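PDB 5JM8: aerobactin synthase IucA from Klebsiella pneumoniae subsp. pneumoniae, which probably catalyses an ATP-dependent ligation step in the assembly of the siderophore aerobactin, as a member of the NRPS-independent siderophore (NIS) synthetase family. Local coordinates for residues F67-V72 and H78-A83; V54-P59 and L498-L503. One frame throughout, in Å; residues are numbered along the deposited sequence.

Contact 1 of 2, residues F67-V72 and H78-A83; sequences FPARLV and HPVDFA
Leu71 and His78 sit opposite each other as an antiparallel hydrogen-bonded pair, and the amide of Leu71 is satisfied by His78 O: Leu71 N reaches it at 2.7 Å, with 164° at the hydrogen and the donor almost in line with the carbonyl bond. The return bond, His78 N to Leu71 O, is longer at 3.2 Å, and the position of that carbonyl is less certain. Towards the far end the pairing slackens, and the next bond, Val80 N to Ala69 O, is weak at 3.5 Å. Ala69 O also receives the CA-H of Pro79, a second, softer donor. These two strands, 64-72 and 77-80, form the closing beta hairpin of a five-stranded antiparallel sheet, with 77-80 at its edge within the chain; strand 64-72 is flanked on its other side by strand 49-54, where Arg70 pairs through its backbone with His51.

The side chains divide between the faces. On one, Leu71 lays its CB over a face of the His78 imidazole, 4.2 Å from the ring centroid, while Leu71 CB also meets Val80 CG1 at 3.7 Å; Leu88 and Leu85 of helix 82-96 pack against this face. His78 ND1 makes a weak bond to Pro79 O, at 3.2 Å. On the other, Arg70 bends at chi2 and chi3 (58° and 56°), which folds its guanidinium back beside the Pro79 ring, Arg70 NH2 lying 3.6 Å from Pro79 CG. Arg70 NE, though 3.5 Å from His78 O, is too poorly angled to bond it.

Contact 2 of 2, residues V54-P59 and L498-L503; sequences VAYFSP and LGAAGL
With CG anti to the backbone N (chi1 176°) and the ring turned by a chi2 of 73°, the side chain of Tyr56 reaches out of its loop and lays one face of the phenol on the last turn of helix 475-500. Ala500 CA stands over the middle of that face, 3.8 Å from the ring centroid and only 10° off its normal, a well-centred CH-pi contact. The methyl of the same alanine adds an apolar touch at the ring's CE2, with Ala500 CB 4.0 Å away. Further along, the hydroxyl comes over the backbone of Gly499, where Tyr56 OH lies 3.5 Å from Gly499 C; the absence of a side chain on this glycine lets the oxygen come so near.

The helix ends just beyond in a Schellman motif, Gly502 taking positive phi while Gly502 N and Leu503 N bond back to Gly499 O and Leu498 O. Tyr56 itself belongs to a classic beta bulge, sharing Arg64 with Ala55. No hydrogen bond crosses between the two segments: Tyr56 OH pairs instead with Glu506 OE2, which also bonds Ser58 OG, so the aromatic face supplies dispersion and shape while the polar tip is secured by a carboxylate on the following helix.

In the fold
Neither contact is deep core: both are partly buried, on the same side of the chain's centre, with their own centres about 22 Å apart and their nearest atoms about 8 Å apart. They share one sheet, since strand 64-72 supplies a segment of contact 1 and is joined to strand 49-54 by the loop that enters contact 2. Their reach differs. Contact 1 is local, closing a hairpin over the four-residue connection 73-76, and depends on backbone bonds supplemented by side chains. Contact 2 brings together residues more than 400 positions apart, tying the N-terminal sheet to helix 475-500, late in the chain, chiefly through the ring of Tyr56, without direct hydrogen bonds.

Contact 1 of 2, residues F67-V72 and H78-A83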
ATOM      1  N   PHE A  67     -16.147  28.052 -31.205  1.00 35.57           N
ATOM      2  CA  PHE A  67     -15.629  27.950 -32.566  1.00 34.84           C
ATOM      3  C   PHE A  67     -16.615  27.202 -33.460  1.00 36.99           C
ATOM      4  O   PHE A  67     -17.491  26.497 -32.958  1.00 36.81           O
ATOM      5  CB  PHE A  67     -14.265  27.255 -32.542  1.00 33.55           C
ATOM      6  CG  PHE A  67     -13.207  28.038 -31.816  1.00 34.20           C
ATOM      7  CD1 PHE A  67     -12.557  29.095 -32.435  1.00 35.40           C
ATOM      8  CD2 PHE A  67     -12.871  27.727 -30.508  1.00 31.83           C
ATOM      9  CE1 PHE A  67     -11.586  29.818 -31.767  1.00 32.64           C
ATOM     10  CE2 PHE A  67     -11.902  28.446 -29.837  1.00 29.50           C
ATOM     11  CZ  PHE A  67     -11.259  29.493 -30.467  1.00 29.52           C
ATOM     12  N   PRO A  68     -16.479  27.346 -34.791  1.00 40.10           N
ATOM     13  CA  PRO A  68     -15.457  28.085 -35.548  1.00 42.53           C
ATOM     14  C   PRO A  68     -15.597  29.603 -35.498  1.00 44.60           C
ATOM     15  O   PRO A  68     -16.667  30.134 -35.190  1.00 46.63           O
ATOM     16  CB  PRO A  68     -15.663  27.585 -36.981  1.00 42.44           C
ATOM     17  CG  PRO A  68     -17.095  27.216 -37.042  1.00 42.16           C
ATOM     18  CD  PRO A  68     -17.424  26.658 -35.688  1.00 41.19           C
ATOM     19  N   ALA A  69     -14.503  30.289 -35.811  1.00 40.80           N
ATOM     20  CA  ALA A  69     -14.520  31.735 -35.961  1.00 39.20           C
ATOM     21  C   ALA A  69     -15.269  32.101 -37.237  1.00 40.30           C
ATOM     22  O   ALA A  69     -15.742  31.226 -37.962  1.00 44.49           O
ATOM     23  CB  ALA A  69     -13.105  32.286 -35.990  1.00 35.11           C
ATOM     24  N   ARG A  70     -15.371  33.397 -37.508  1.00 38.01           N
ATOM     25  CA  ARG A  70     -16.124  33.884 -38.651  1.00 37.53           C
ATOM     26  C   ARG A  70     -15.402  35.077 -39.262  1.00 38.33           C
ATOM     27  O   ARG A  70     -15.130  36.062 -38.577  1.00 39.06           O
ATOM     28  CB  ARG A  70     -17.549  34.261 -38.224  1.00 38.15           C
ATOM     29  CG  ARG A  70     -18.431  34.845 -39.318  1.00 42.96           C
ATOM     30  CD  ARG A  70     -18.584  33.896 -40.492  1.00 48.16           C
ATOM     31  NE  ARG A  70     -19.098  32.584 -40.098  1.00 50.60           N
ATOM     32  CZ  ARG A  70     -20.382  32.237 -40.120  1.00 51.46           C
ATOM     33  NH1 ARG A  70     -21.309  33.100 -40.516  1.00 48.17           N
ATOM     34  NH2 ARG A  70     -20.742  31.017 -39.743  1.00 54.43           N
ATOM     35  N   LEU A  71     -15.128  34.988 -40.558  1.00 41.42           N
ATOM     36  CA  LEU A  71     -14.474  36.067 -41.281  1.00 42.90           C
ATOM     37  C   LEU A  71     -15.531  37.048 -41.782  1.00 45.39           C
ATOM     38  O   LEU A  71     -16.388  36.695 -42.591  1.00 45.22           O
ATOM     39  CB  LEU A  71     -13.665  35.512 -42.453  1.00 42.39           C
ATOM     40  CG  LEU A  71     -12.840  36.519 -43.258  1.00 41.50           C
ATOM     41  CD1 LEU A  71     -11.818  37.216 -42.373  1.00 40.42           C
ATOM     42  CD2 LEU A  71     -12.159  35.829 -44.429  1.00 40.56           C
ATOM     43  N   VAL A  72     -15.466  38.279 -41.288  1.00 44.12           N
ATOM     44  CA  VAL A  72     -16.401  39.329 -41.667  1.00 48.24           C
ATOM     45  C   VAL A  72     -15.791  40.237 -42.723  1.00 53.88           C
ATOM     46  O   VAL A  72     -15.000  41.129 -42.420  1.00 57.67           O
ATOM     47  CB  VAL A  72     -16.822  40.178 -40.454  1.00 46.53           C
ATOM     48  N   HIS A  78     -18.008  34.125 -43.613  1.00 49.95           N
ATOM     49  CA  HIS A  78     -17.956  32.666 -43.626  1.00 46.27           C
ATOM     50  C   HIS A  78     -17.020  32.157 -42.533  1.00 43.03           C
ATOM     51  O   HIS A  78     -16.230  32.925 -41.989  1.00 42.23           O
ATOM     52  CB  HIS A  78     -17.444  32.185 -44.982  1.00 46.17           C
ATOM     53  CG  HIS A  78     -16.081  32.702 -45.325  1.00 45.42           C
ATOM     54  ND1 HIS A  78     -14.944  31.931 -45.223  1.00 45.42           N
ATOM     55  CD2 HIS A  78     -15.672  33.917 -45.762  1.00 43.83           C
ATOM     56  CE1 HIS A  78     -13.895  32.646 -45.586  1.00 42.96           C
ATOM     57  NE2 HIS A  78     -14.309  33.854 -45.918  1.00 41.71           N
ATOM     58  N   PRO A  79     -17.096  30.866 -42.214  1.00 42.52           N
ATOM     59  CA  PRO A  79     -16.212  30.317 -41.178  1.00 40.83           C
ATOM     60  C   PRO A  79     -14.765  30.166 -41.632  1.00 43.38           C
ATOM     61  O   PRO A  79     -14.508  29.943 -42.817  1.00 46.14           O
ATOM     62  CB  PRO A  79     -16.822  28.943 -40.881  1.00 39.14           C
ATOM     63  CG  PRO A  79     -18.223  29.021 -41.362  1.00 40.10           C
ATOM     64  CD  PRO A  79     -18.198  29.940 -42.535  1.00 41.62           C
ATOM     65  N   VAL A  80     -13.835  30.291 -40.691  1.00 39.12           N
ATOM     66  CA  VAL A  80     -12.418  30.065 -40.958  1.00 36.72           C
ATOM     67  C   VAL A  80     -11.822  29.172 -39.875  1.00 37.18           C
ATOM     68  O   VAL A  80     -12.113  29.343 -38.691  1.00 38.49           O
ATOM     69  CB  VAL A  80     -11.628  31.392 -41.027  1.00 31.31           C
ATOM     70  CG1 VAL A  80     -12.019  32.181 -42.265  1.00 31.52           C
ATOM     71  CG2 VAL A  80     -11.845  32.224 -39.768  1.00 28.34           C
ATOM     72  N   ASP A  81     -10.998  28.209 -40.282  1.00 34.39           N
ATOM     73  CA  ASP A  81     -10.340  27.329 -39.324  1.00 31.85           C
ATOM     74  C   ASP A  81      -9.224  28.088 -38.606  1.00 29.37           C
ATOM     75  O   ASP A  81      -8.935  29.239 -38.939  1.00 32.24           O
ATOM     76  CB  ASP A  81      -9.793  26.067 -40.013  1.00 34.85           C
ATOM     77  CG  ASP A  81      -8.801  26.372 -41.126  1.00 39.63           C
ATOM     78  OD1 ASP A  81      -8.211  27.471 -41.139  1.00 42.60           O
ATOM     79  OD2 ASP A  81      -8.603  25.495 -41.992  1.00 41.44           O
ATOM     80  N   PHE A  82      -8.597  27.441 -37.630  1.00 25.66           N
ATOM     81  CA  PHE A  82      -7.568  28.091 -36.827  1.00 25.66           C
ATOM     82  C   PHE A  82      -6.334  28.416 -37.660  1.00 31.90           C
ATOM     83  O   PHE A  82      -5.692  29.446 -37.455  1.00 23.87           O
ATOM     84  CB  PHE A  82      -7.178  27.209 -35.639  1.00 22.53           C
ATOM     85  CG  PHE A  82      -6.062  27.776 -34.814  1.00 21.93           C
ATOM     86  CD1 PHE A  82      -6.243  28.942 -34.092  1.00 22.84           C
ATOM     87  CD2 PHE A  82      -4.829  27.148 -34.765  1.00 21.65           C
ATOM     88  CE1 PHE A  82      -5.218  29.473 -33.339  1.00 22.02           C
ATOM     89  CE2 PHE A  82      -3.798  27.673 -34.009  1.00 21.40           C
ATOM     90  CZ  PHE A  82      -3.994  28.838 -33.296  1.00 22.26           C
ATOM     91  N   ALA A  83      -6.005  27.529 -38.594  1.00 32.00           N
ATOM     92  CA  ALA A  83      -4.851  27.722 -39.463  1.00 33.00           C
ATOM     93  C   ALA A  83      -5.032  28.967 -40.325  1.00 33.75           C
ATOM     94  O   ALA A  83      -4.071  29.689 -40.598  1.00 37.47           O
ATOM     95  CB  ALA A  83      -4.635  26.498 -40.337  1.00 31.89           C
TER

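Contact 2 of 2, residues V54-P59 and L498-L503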
ATOM      1  N   VAL A  54     -18.253  34.583 -27.944  1.00 34.65           N
ATOM      2  CA  VAL A  54     -17.717  34.523 -26.588  1.00 31.07           C
ATOM      3  C   VAL A  54     -18.641  33.749 -25.649  1.00 28.34           C
ATOM      4  O   VAL A  54     -19.768  34.168 -25.386  1.00 29.74           O
ATOM      5  CB  VAL A  54     -17.494  35.935 -26.020  1.00 30.87           C
ATOM      6  CG1 VAL A  54     -16.905  35.865 -24.621  1.00 29.77           C
ATOM      7  CG2 VAL A  54     -16.583  36.739 -26.938  1.00 30.41           C
ATOM      8  N   ALA A  55     -18.148  32.620 -25.146  1.00 25.74           N
ATOM      9  CA  ALA A  55     -18.889  31.813 -24.183  1.00 23.40           C
ATOM     10  C   ALA A  55     -18.635  32.312 -22.762  1.00 24.44           C
ATOM     11  O   ALA A  55     -19.541  32.317 -21.927  1.00 29.73           O
ATOM     12  CB  ALA A  55     -18.504  30.347 -24.309  1.00 20.47           C
ATOM     13  N   TYR A  56     -17.397  32.722 -22.499  1.00 20.81           N
ATOM     14  CA  TYR A  56     -17.036  33.325 -21.220  1.00 19.65           C
ATOM     15  C   TYR A  56     -16.064  34.481 -21.405  1.00 19.88           C
ATOM     16  O   TYR A  56     -14.980  34.307 -21.960  1.00 20.98           O
ATOM     17  CB  TYR A  56     -16.422  32.283 -20.287  1.00 18.71           C
ATOM     18  CG  TYR A  56     -15.946  32.855 -18.970  1.00 22.11           C
ATOM     19  CD1 TYR A  56     -16.852  33.250 -17.995  1.00 21.39           C
ATOM     20  CD2 TYR A  56     -14.590  32.997 -18.699  1.00 21.00           C
ATOM     21  CE1 TYR A  56     -16.423  33.772 -16.791  1.00 21.50           C
ATOM     22  CE2 TYR A  56     -14.153  33.517 -17.493  1.00 17.84           C
ATOM     23  CZ  TYR A  56     -15.073  33.902 -16.545  1.00 21.96           C
ATOM     24  OH  TYR A  56     -14.646  34.423 -15.348  1.00 17.74           O
ATOM     25  N   PHE A  57     -16.464  35.659 -20.934  1.00 20.19           N
ATOM     26  CA  PHE A  57     -15.600  36.829 -20.961  1.00 21.13           C
ATOM     27  C   PHE A  57     -14.923  37.013 -19.608  1.00 23.85           C
ATOM     28  O   PHE A  57     -15.584  37.054 -18.571  1.00 27.21           O
ATOM     29  CB  PHE A  57     -16.391  38.084 -21.329  1.00 24.67           C
ATOM     30  CG  PHE A  57     -15.541  39.314 -21.443  1.00 30.28           C
ATOM     31  CD1 PHE A  57     -14.865  39.599 -22.618  1.00 30.97           C
ATOM     32  CD2 PHE A  57     -15.406  40.180 -20.371  1.00 33.99           C
ATOM     33  CE1 PHE A  57     -14.075  40.728 -22.723  1.00 30.74           C
ATOM     34  CE2 PHE A  57     -14.619  41.312 -20.472  1.00 34.71           C
ATOM     35  CZ  PHE A  57     -13.952  41.585 -21.651  1.00 32.94           C
ATOM     36  N   SER A  58     -13.600  37.129 -19.641  1.00 25.70           N
ATOM     37  CA  SER A  58     -12.784  37.219 -18.439  1.00 20.49           C
ATOM     38  C   SER A  58     -12.116  38.582 -18.313  1.00 21.29           C
ATOM     39  O   SER A  58     -11.488  39.055 -19.264  1.00 21.76           O
ATOM     40  CB  SER A  58     -11.714  36.129 -18.449  1.00 19.83           C
ATOM     41  OG  SER A  58     -10.711  36.393 -17.485  1.00 21.76           O
ATOM     42  N   PRO A  59     -12.240  39.222 -17.138  1.00 22.05           N
ATOM     43  CA  PRO A  59     -11.500  40.471 -16.923  1.00 24.83           C
ATOM     44  C   PRO A  59     -10.006  40.247 -16.724  1.00 29.34           C
ATOM     45  O   PRO A  59      -9.266  41.209 -16.524  1.00 34.52           O
ATOM     46  CB  PRO A  59     -12.134  41.043 -15.654  1.00 23.44           C
ATOM     47  CG  PRO A  59     -12.698  39.872 -14.947  1.00 20.60           C
ATOM     48  CD  PRO A  59     -13.141  38.919 -16.010  1.00 19.68           C
ATOM     49  N   LEU A 498     -12.249  29.379 -11.436  1.00 16.01           N
ATOM     50  CA  LEU A 498     -13.448  29.307 -10.615  1.00 15.79           C
ATOM     51  C   LEU A 498     -14.552  30.186 -11.185  1.00 16.30           C
ATOM     52  O   LEU A 498     -15.734  29.857 -11.087  1.00 16.41           O
ATOM     53  CB  LEU A 498     -13.124  29.717  -9.179  1.00 15.25           C
ATOM     54  CG  LEU A 498     -12.097  28.812  -8.496  1.00 14.17           C
ATOM     55  CD1 LEU A 498     -11.509  29.487  -7.273  1.00 14.18           C
ATOM     56  CD2 LEU A 498     -12.725  27.474  -8.128  1.00 13.78           C
ATOM     57  N   GLY A 499     -14.159  31.309 -11.778  1.00 19.20           N
ATOM     58  CA  GLY A 499     -15.103  32.183 -12.444  1.00 19.31           C
ATOM     59  C   GLY A 499     -15.706  31.526 -13.668  1.00 19.16           C
ATOM     60  O   GLY A 499     -16.907  31.635 -13.914  1.00 22.57           O
ATOM     61  N   ALA A 500     -14.867  30.834 -14.431  1.00 16.98           N
ATOM     62  CA  ALA A 500     -15.310  30.179 -15.655  1.00 16.19           C
ATOM     63  C   ALA A 500     -16.292  29.052 -15.356  1.00 16.53           C
ATOM     64  O   ALA A 500     -17.152  28.735 -16.175  1.00 19.69           O
ATOM     65  CB  ALA A 500     -14.120  29.651 -16.421  1.00 15.98           C
ATOM     66  N   ALA A 501     -16.160  28.459 -14.173  1.00 16.94           N
ATOM     67  CA  ALA A 501     -17.038  27.370 -13.752  1.00 18.10           C
ATOM     68  C   ALA A 501     -18.330  27.899 -13.132  1.00 18.58           C
ATOM     69  O   ALA A 501     -19.239  27.131 -12.822  1.00 22.87           O
ATOM     70  CB  ALA A 501     -16.316  26.465 -12.766  1.00 14.59           C
ATOM     71  N   GLY A 502     -18.403  29.211 -12.944  1.00 20.00           N
ATOM     72  CA  GLY A 502     -19.607  29.835 -12.425  1.00 18.94           C
ATOM     73  C   GLY A 502     -19.810  29.631 -10.934  1.00 17.69           C
ATOM     74  O   GLY A 502     -20.943  29.650 -10.451  1.00 19.00           O
ATOM     75  N   LEU A 503     -18.716  29.438 -10.202  1.00 15.71           N
ATOM     76  CA  LEU A 503     -18.776  29.301  -8.750  1.00 15.69           C
ATOM     77  C   LEU A 503     -18.894  30.671  -8.087  1.00 16.62           C
ATOM     78  O   LEU A 503     -19.567  30.824  -7.068  1.00 16.61           O
ATOM     79  CB  LEU A 503     -17.542  28.560  -8.232  1.00 15.95           C
ATOM     80  CG  LEU A 503     -17.387  27.116  -8.725  1.00 17.45           C
ATOM     81  CD1 LEU A 503     -16.086  26.504  -8.242  1.00 14.58           C
ATOM     82  CD2 LEU A 503     -18.566  26.268  -8.284  1.00 20.71           C
TER